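PDB 7B04: nitrite oxidoreductase subunit A from Kuenenia stuttgartiensis, which belongs to the molybdopterin oxidoreductase family and carries a molybdenum atom, two MD1 groups and an iron-sulfur cluster. Local coordinates for residues Y346-A357 against M500-L511. Numbering follows the deposited sequence.
With MD1 (phosphoric acid 4-(2-amino-4-oxo-3,4,5,6,-tetrahydro-pteridin-6-yl)-2-hydroxy-3,4-dimercapto-but-3-en-yl ester guanylate ester), chain C.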
loop_
_atom_site.group_PDB
_atom_site.type_symbol
_atom_site.label_atom_id
_atom_site.label_comp_id
_atom_site.label_asym_id
_atom_site.label_seq_id
_atom_site.Cartn_x
_atom_site.Cartn_y
_atom_site.Cartn_z
ATOM N N TYR B 346 6.905 -22.778 7.623
ATOM C CA TYR B 346 8.207 -22.651 8.266
ATOM C C TYR B 346 9.031 -21.639 7.483
ATOM O O TYR B 346 9.076 -21.697 6.251
ATOM C CB TYR B 346 8.929 -24.005 8.359
ATOM C CG TYR B 346 8.938 -24.843 7.096
ATOM C CD1 TYR B 346 7.829 -25.592 6.723
ATOM C CD2 TYR B 346 10.072 -24.916 6.296
ATOM C CE1 TYR B 346 7.840 -26.369 5.580
ATOM C CE2 TYR B 346 10.093 -25.691 5.151
ATOM C CZ TYR B 346 8.977 -26.417 4.800
ATOM O OH TYR B 346 8.996 -27.187 3.659
ATOM N N TRP B 347 9.667 -20.714 8.197
ATOM C CA TRP B 347 10.447 -19.643 7.588
ATOM C C TRP B 347 11.929 -19.991 7.619
ATOM O O TRP B 347 12.469 -20.335 8.676
ATOM C CB TRP B 347 10.207 -18.318 8.315
ATOM C CG TRP B 347 11.168 -17.231 7.925
ATOM C CD1 TRP B 347 11.374 -16.733 6.672
ATOM C CD2 TRP B 347 12.052 -16.510 8.794
ATOM N NE1 TRP B 347 12.331 -15.746 6.706
ATOM C CE2 TRP B 347 12.762 -15.591 7.996
ATOM C CE3 TRP B 347 12.310 -16.553 10.167
ATOM C CZ2 TRP B 347 13.714 -14.724 8.526
ATOM C CZ3 TRP B 347 13.256 -15.689 10.692
ATOM C CH2 TRP B 347 13.945 -14.786 9.873
ATOM N N ILE B 348 12.577 -19.900 6.461
ATOM C CA ILE B 348 13.997 -20.222 6.330
ATOM C C ILE B 348 14.809 -18.935 6.241
ATOM O O ILE B 348 14.829 -18.292 5.181
ATOM C CB ILE B 348 14.255 -21.112 5.103
ATOM C CG1 ILE B 348 13.489 -22.430 5.223
ATOM C CG2 ILE B 348 15.746 -21.377 4.940
ATOM C CD1 ILE B 348 13.476 -23.243 3.947
ATOM N N PRO B 349 15.474 -18.510 7.315
ATOM C CA PRO B 349 16.401 -17.381 7.199
ATOM C C PRO B 349 17.570 -17.742 6.297
ATOM O O PRO B 349 17.990 -18.899 6.218
ATOM C CB PRO B 349 16.860 -17.142 8.644
ATOM C CG PRO B 349 15.816 -17.797 9.493
ATOM C CD PRO B 349 15.352 -18.982 8.704
ATOM N N ILE B 350 18.100 -16.733 5.608
ATOM C CA ILE B 350 19.197 -16.942 4.673
ATOM C C ILE B 350 20.010 -15.661 4.582
ATOM O O ILE B 350 19.497 -14.559 4.803
ATOM C CB ILE B 350 18.677 -17.384 3.283
ATOM C CG1 ILE B 350 19.814 -17.958 2.434
ATOM C CG2 ILE B 350 17.995 -16.229 2.567
ATOM C CD1 ILE B 350 19.344 -18.728 1.225
ATOM N N ARG B 351 21.295 -15.811 4.265
ATOM C CA ARG B 351 22.133 -14.660 3.971
ATOM C C ARG B 351 21.824 -14.165 2.567
ATOM O O ARG B 351 21.564 -14.957 1.657
ATOM C CB ARG B 351 23.614 -15.034 4.100
ATOM C CG ARG B 351 24.584 -13.879 3.896
ATOM C CD ARG B 351 25.991 -14.261 4.341
ATOM N NE ARG B 351 26.570 -15.324 3.524
ATOM C CZ ARG B 351 27.293 -15.119 2.427
ATOM N NH1 ARG B 351 27.781 -16.149 1.750
ATOM N NH2 ARG B 351 27.524 -13.884 2.005
ATOM N N ASN B 352 21.853 -12.849 2.393
ATOM C CA ASN B 352 21.452 -12.267 1.121
ATOM C C ASN B 352 22.474 -12.574 0.031
ATOM O O ASN B 352 23.676 -12.689 0.289
ATOM C CB ASN B 352 21.249 -10.762 1.271
ATOM C CG ASN B 352 20.533 -10.396 2.559
ATOM O OD1 ASN B 352 21.022 -10.674 3.654
ATOM N ND2 ASN B 352 19.367 -9.772 2.434
ATOM N N ASN B 353 21.969 -12.702 -1.200
ATOM C CA ASN B 353 22.776 -12.969 -2.389
ATOM C C ASN B 353 23.419 -14.351 -2.343
ATOM O O ASN B 353 24.533 -14.543 -2.843
ATOM C CB ASN B 353 23.841 -11.882 -2.594
ATOM C CG ASN B 353 24.292 -11.766 -4.037
ATOM O OD1 ASN B 353 23.895 -12.554 -4.894
ATOM N ND2 ASN B 353 25.130 -10.774 -4.311
ATOM N N THR B 354 22.735 -15.327 -1.720
ATOM C CA THR B 354 23.278 -16.676 -1.603
ATOM C C THR B 354 22.260 -17.783 -1.894
ATOM O O THR B 354 22.481 -18.925 -1.473
ATOM C CB THR B 354 23.864 -16.934 -0.203
ATOM O OG1 THR B 354 22.810 -16.974 0.765
ATOM C CG2 THR B 354 24.871 -15.862 0.182
ATOM N N ASP B 355 21.154 -17.498 -2.590
ATOM C CA ASP B 355 20.130 -18.528 -2.748
ATOM C C ASP B 355 20.541 -19.625 -3.720
ATOM O O ASP B 355 20.001 -20.734 -3.642
ATOM C CB ASP B 355 18.805 -17.930 -3.232
ATOM C CG ASP B 355 18.070 -17.173 -2.147
ATOM O OD1 ASP B 355 16.830 -17.070 -2.233
ATOM O OD2 ASP B 355 18.736 -16.664 -1.217
ATOM N N THR B 356 21.464 -19.344 -4.646
ATOM C CA THR B 356 21.898 -20.385 -5.572
ATOM C C THR B 356 22.461 -21.576 -4.814
ATOM O O THR B 356 22.157 -22.729 -5.140
ATOM C CB THR B 356 22.939 -19.842 -6.554
ATOM O OG1 THR B 356 22.392 -18.735 -7.278
ATOM C CG2 THR B 356 23.352 -20.930 -7.539
ATOM N N ALA B 357 23.268 -21.313 -3.785
ATOM C CA ALA B 357 23.846 -22.398 -3.003
ATOM C C ALA B 357 22.766 -23.226 -2.316
ATOM O O ALA B 357 22.843 -24.459 -2.296
ATOM C CB ALA B 357 24.827 -21.834 -1.977
ATOM N N MET B 500 27.500 -21.282 4.085
ATOM C CA MET B 500 27.368 -20.211 3.100
ATOM C C MET B 500 26.093 -19.422 3.349
ATOM O O MET B 500 26.092 -18.186 3.322
ATOM C CB MET B 500 27.345 -20.773 1.665
ATOM C CG MET B 500 28.166 -22.013 1.369
ATOM S SD MET B 500 28.436 -22.239 -0.400
ATOM C CE MET B 500 28.910 -23.966 -0.484
ATOM N N THR B 501 24.989 -20.125 3.561
ATOM C CA THR B 501 23.675 -19.505 3.665
ATOM C C THR B 501 23.222 -19.112 5.072
ATOM O O THR B 501 22.236 -18.374 5.186
ATOM C CB THR B 501 22.636 -20.453 3.064
ATOM O OG1 THR B 501 22.942 -21.795 3.443
ATOM C CG2 THR B 501 22.656 -20.360 1.553
ATOM N N ASN B 502 23.961 -19.479 6.120
ATOM C CA ASN B 502 23.472 -19.374 7.498
ATOM C C ASN B 502 22.001 -19.794 7.618
ATOM O O ASN B 502 21.205 -19.148 8.297
ATOM C CB ASN B 502 23.667 -17.966 8.045
ATOM C CG ASN B 502 25.054 -17.447 7.799
ATOM O OD1 ASN B 502 25.557 -17.558 6.694
ATOM N ND2 ASN B 502 25.704 -16.918 8.838
ATOM N N SER B 503 21.620 -20.872 6.931
ATOM C CA SER B 503 20.253 -21.337 6.985
ATOM C C SER B 503 20.151 -22.564 7.873
ATOM O O SER B 503 21.090 -23.380 7.895
ATOM C CB SER B 503 19.736 -21.689 5.592
ATOM O OG SER B 503 19.080 -20.597 4.979
ATOM N N PRO B 504 19.060 -22.723 8.642
ATOM C CA PRO B 504 18.985 -23.920 9.516
ATOM C C PRO B 504 19.076 -25.201 8.701
ATOM O O PRO B 504 18.364 -25.369 7.709
ATOM C CB PRO B 504 17.619 -23.780 10.212
ATOM C CG PRO B 504 17.420 -22.285 10.247
ATOM C CD PRO B 504 18.168 -21.623 9.124
ATOM N N LYS B 505 19.965 -26.091 9.123
ATOM C CA LYS B 505 20.174 -27.332 8.396
ATOM C C LYS B 505 18.928 -28.209 8.425
ATOM O O LYS B 505 18.623 -28.902 7.444
ATOM C CB LYS B 505 21.379 -28.096 8.985
ATOM C CG LYS B 505 21.641 -29.447 8.381
ATOM C CD LYS B 505 22.883 -30.060 9.004
ATOM C CE LYS B 505 23.117 -31.484 8.543
ATOM N NZ LYS B 505 24.412 -31.997 9.068
ATOM N N ASP B 506 18.187 -28.170 9.528
ATOM C CA ASP B 506 16.948 -28.933 9.627
ATOM C C ASP B 506 15.926 -28.451 8.605
ATOM O O ASP B 506 15.192 -29.257 8.024
ATOM C CB ASP B 506 16.394 -28.839 11.048
ATOM C CG ASP B 506 17.474 -29.034 12.096
ATOM O OD1 ASP B 506 17.313 -29.913 12.969
ATOM O OD2 ASP B 506 18.493 -28.313 12.037
ATOM N N LEU B 507 15.860 -27.135 8.375
ATOM C CA LEU B 507 14.900 -26.601 7.414
ATOM C C LEU B 507 15.297 -26.926 5.979
ATOM O O LEU B 507 14.426 -27.142 5.128
ATOM C CB LEU B 507 14.759 -25.087 7.588
ATOM C CG LEU B 507 14.037 -24.598 8.844
ATOM C CD1 LEU B 507 14.168 -23.093 8.980
ATOM C CD2 LEU B 507 12.577 -25.007 8.812
ATOM N N ILE B 508 16.600 -26.970 5.694
ATOM C CA ILE B 508 17.061 -27.323 4.354
ATOM C C ILE B 508 16.676 -28.759 4.024
ATOM O O ILE B 508 16.163 -29.049 2.937
ATOM C CB ILE B 508 18.578 -27.097 4.234
ATOM C CG1 ILE B 508 18.916 -25.639 4.550
ATOM C CG2 ILE B 508 19.064 -27.465 2.842
ATOM C CD1 ILE B 508 20.387 -25.377 4.728
ATOM N N GLU B 509 16.919 -29.682 4.959
ATOM C CA GLU B 509 16.512 -31.065 4.751
ATOM C C GLU B 509 14.996 -31.200 4.797
ATOM O O GLU B 509 14.433 -32.088 4.147
ATOM C CB GLU B 509 17.163 -31.973 5.798
ATOM N N ARG B 510 14.326 -30.347 5.575
ATOM C CA ARG B 510 12.868 -30.374 5.623
ATOM C C ARG B 510 12.271 -29.925 4.297
ATOM O O ARG B 510 11.310 -30.529 3.806
ATOM C CB ARG B 510 12.372 -29.484 6.763
ATOM C CG ARG B 510 10.882 -29.552 7.031
ATOM C CD ARG B 510 10.524 -28.649 8.200
ATOM N NE ARG B 510 9.102 -28.692 8.528
ATOM C CZ ARG B 510 8.549 -28.000 9.518
ATOM N NH1 ARG B 510 7.247 -28.095 9.751
ATOM N NH2 ARG B 510 9.299 -27.211 10.275
ATOM N N LEU B 511 12.829 -28.870 3.698
ATOM C CA LEU B 511 12.354 -28.435 2.390
ATOM C C LEU B 511 12.735 -29.444 1.320
ATOM O O LEU B 511 11.949 -29.715 0.404
ATOM C CB LEU B 511 12.913 -27.057 2.047
ATOM C CG LEU B 511 12.349 -26.460 0.758
ATOM C CD1 LEU B 511 10.831 -26.418 0.823
ATOM C CD2 LEU B 511 12.916 -25.073 0.505
HETATM P PB MD1 C . 9.122 -8.096 -5.099
HETATM O O3B MD1 C . 10.558 -7.383 -4.724
HETATM O O1B MD1 C . 8.488 -8.646 -3.844
HETATM O O2B MD1 C . 9.363 -9.222 -6.076
HETATM O O3A MD1 C . 8.131 -6.964 -5.779
HETATM C C10 MD1 C . 8.418 -6.434 -7.045
HETATM C C11 MD1 C . 7.080 -6.136 -7.780
HETATM O O11 MD1 C . 6.056 -5.679 -6.632
HETATM C C12 MD1 C . 7.302 -5.292 -8.798
HETATM S S12 MD1 C . 8.838 -5.463 -9.753
HETATM C C13 MD1 C . 6.354 -4.178 -9.315
HETATM S S13 MD1 C . 6.953 -3.218 -10.734
HETATM C C14 MD1 C . 5.089 -3.799 -8.748
HETATM N N15 MD1 C . 5.469 -3.190 -7.314
HETATM C C16 MD1 C . 4.362 -3.069 -6.456
HETATM C C15 MD1 C . 4.177 -1.900 -5.555
HETATM O O14 MD1 C . 4.973 -1.022 -5.545
HETATM N N17 MD1 C . 2.982 -1.848 -4.670
HETATM C C17 MD1 C . 1.947 -2.997 -4.687
HETATM N N16 MD1 C . 0.784 -2.935 -3.822
HETATM N N18 MD1 C . 2.134 -4.186 -5.601
HETATM C C20 MD1 C . 3.284 -4.252 -6.466
HETATM N N8 MD1 C . 3.508 -5.338 -7.333
HETATM C C7 MD1 C . 3.997 -4.837 -8.777
HETATM P PA MD1 C . 11.104 -7.122 -3.190
HETATM O O1A MD1 C . 12.196 -6.084 -3.250
HETATM O O2A MD1 C . 9.956 -6.617 -2.351
HETATM O "O5'" MD1 C . 11.711 -8.497 -2.513
HETATM C "C5'" MD1 C . 10.838 -9.396 -1.897
HETATM C "C4'" MD1 C . 11.502 -10.057 -0.638
HETATM O "O4'" MD1 C . 12.879 -10.709 -0.976
HETATM C "C1'" MD1 C . 13.776 -10.257 0.210
HETATM N N9 MD1 C . 15.221 -10.313 -0.133
HETATM C C4 MD1 C . 15.810 -11.491 -0.313
HETATM N N3 MD1 C . 15.289 -12.887 -0.247
HETATM C C2 MD1 C . 16.184 -14.014 -0.499
HETATM N N2 MD1 C . 15.676 -15.372 -0.436
HETATM N N1 MD1 C . 17.573 -13.777 -0.813
HETATM C C6 MD1 C . 18.065 -12.435 -0.873
HETATM O O6 MD1 C . 19.202 -12.233 -1.131
HETATM C C5 MD1 C . 17.119 -11.258 -0.606
HETATM N N7 MD1 C . 17.312 -9.942 -0.599
HETATM C C8 MD1 C . 16.140 -9.344 -0.305
HETATM C "C2'" MD1 C . 13.386 -9.059 0.383
HETATM O "O2'" MD1 C . 13.779 -8.572 1.699
HETATM C "C3'" MD1 C . 11.735 -9.178 0.263
HETATM O "O3'" MD1 C . 11.177 -9.633 1.530
#
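Met500 O accepts from both NE (2.9 Å) and NH1 (3.1 Å) of Arg351, lying at the guanidinium edge, only about 12° out of its plane. The chain reaches it by a bend at chi3 (65°), after a first torsion that sets CG anti to the backbone N. Thr354 CG2 covers one guanidinium face, and NH1 also salt-bridges Glu849. A backbone bond, Arg351 N to Thr501 O (2.9 Å), fastens the same turn at the end of helix 494-501. Ile348 CG1 packs 3.8 Å from Leu507 CB. At the far end Arg510, extended from CG to NE, lays its guanidinium on the Tyr346 ring with planes 11° apart; its CD sits over the ring face, 4.1 Å from the centroid. Arg510 NH2 is hydrogen-bonded to Thr160 of subunit B, a strand of which pairs antiparallel with 346-347 and continues this chain's parallel sheet across the interface. Asn353, still in the loop, gives its N to MD1 O6 (2.8 Å), and Asp355, first in the helix, takes MD1 N2 on OD1 (2.7 Å) and N1 on OD2 (3.1 Å). This strand-loop-helix connection thus recognises the guanine of MD1, an arrangement characteristic of dinucleotide-binding α/β domains in molybdopterin oxidoreductases.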